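PDB 4ZM6: N-acetyl-beta-D glucosaminidase from Rhizomucor miehei CAU432, which probably hydrolyses beta-N-acetylglucosaminides through a glycoside hydrolase family 3 region and transfers acetyl groups from bound acetyl-CoA to glucosamine through a GCN5-related region. Local coordinates for residues L105-S108 with T109-R112. Sequence-based numbering, arbitrary orientation.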
loop_
_atom_site.group_PDB
_atom_site.type_symbol
_atom_site.label_atom_id
_atom_site.label_comp_id
_atom_site.label_asym_id
_atom_site.label_seq_id
_atom_site.Cartn_x
_atom_site.Cartn_y
_atom_site.Cartn_z
ATOM N N LEU A 105 10.047 -20.883 -3.496
ATOM C CA LEU A 105 10.193 -21.238 -2.080
ATOM C C LEU A 105 9.296 -20.357 -1.206
ATOM O O LEU A 105 8.588 -20.851 -0.326
ATOM C CB LEU A 105 11.660 -21.090 -1.652
ATOM C CG LEU A 105 12.166 -21.997 -0.528
ATOM C CD1 LEU A 105 13.673 -21.835 -0.387
ATOM C CD2 LEU A 105 11.464 -21.714 0.794
ATOM N N GLY A 106 9.349 -19.052 -1.456
ATOM C CA GLY A 106 8.390 -18.101 -0.897
ATOM C C GLY A 106 8.685 -17.562 0.493
ATOM O O GLY A 106 7.776 -17.081 1.167
ATOM N N SER A 107 9.943 -17.630 0.921
ATOM C CA SER A 107 10.340 -17.126 2.227
ATOM C C SER A 107 11.445 -16.096 2.099
ATOM O O SER A 107 12.574 -16.432 1.749
ATOM C CB SER A 107 10.814 -18.272 3.127
ATOM O OG SER A 107 11.475 -17.776 4.286
ATOM N N SER A 108 11.116 -14.843 2.401
ATOM C CA SER A 108 12.092 -13.755 2.420
ATOM C C SER A 108 13.215 -14.034 3.416
ATOM O O SER A 108 14.356 -13.638 3.192
ATOM C CB SER A 108 11.407 -12.433 2.767
ATOM O OG SER A 108 10.731 -12.522 4.011
ATOM N N THR A 109 12.894 -14.723 4.511
ATOM C CA THR A 109 13.911 -15.109 5.485
ATOM C C THR A 109 14.944 -16.040 4.851
ATOM O O THR A 109 16.151 -15.845 5.017
ATOM C CB THR A 109 13.286 -15.793 6.714
ATOM O OG1 THR A 109 12.290 -14.931 7.284
ATOM C CG2 THR A 109 14.357 -16.111 7.762
ATOM N N ALA A 110 14.459 -17.037 4.115
ATOM C CA ALA A 110 15.335 -17.960 3.386
ATOM C C ALA A 110 16.278 -17.203 2.444
ATOM O O ALA A 110 17.489 -17.428 2.456
ATOM C CB ALA A 110 14.511 -18.980 2.611
ATOM N N ALA A 111 15.726 -16.300 1.642
ATOM C CA ALA A 111 16.544 -15.496 0.743
ATOM C C ALA A 111 17.563 -14.657 1.492
ATOM O O ALA A 111 18.701 -14.533 1.047
ATOM C CB ALA A 111 15.676 -14.589 -0.103
ATOM N N ARG A 112 17.142 -14.064 2.609
ATOM C CA ARG A 112 18.029 -13.220 3.412
ATOM C C ARG A 112 19.225 -14.045 3.839
ATOM O O ARG A 112 20.369 -13.636 3.648
ATOM C CB ARG A 112 17.306 -12.670 4.649
ATOM C CG ARG A 112 18.154 -11.763 5.539
ATOM C CD ARG A 112 17.634 -11.732 6.971
ATOM N NE ARG A 112 17.746 -13.035 7.631
ATOM C CZ ARG A 112 17.186 -13.355 8.799
ATOM N NH1 ARG A 112 16.462 -12.467 9.478
ATOM N NH2 ARG A 112 17.351 -14.573 9.298
#
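S107 is the N-cap of helix 108-125, and its carbonyl O accepts from A111 N at 3.2 Å to close the first helical turn. The next bond follows one residue on, from R112 N to S108 O. G106, the first residue past helix 99-105, leaves the helical path with a positive phi and leads into the cap. The side chain of S107 makes the capping bond itself. Its OG is anti to the backbone N (chi1 167°), which turns it over the start of the helix. There it accepts from A110 N at 3.1 Å, with a nearly straight N-H...O angle of 166°. The same OG is also hydrogen-bonded to D633, so two bonds grip it. L105 reaches across the turn and packs CD1 against A110 CB at 4.2 Å. Within the helix, T109 CG2 sits over one face of the R112 guanidinium, 3.7 Å above its plane and offset toward the rim. The long chain of R112 bends at chi3 (65°) and brings the group there. This is a classic serine N-cap at the short link between helices 99-105 and 108-125 in the family 3 N-terminal region. The buried turn faces helix 627-642 of the acetyltransferase region: T109 OG1 also bonds D633, and S108 OG bonds E637. Helix 155-171 packs against it as well, with M161 on A111 and E167 on R112.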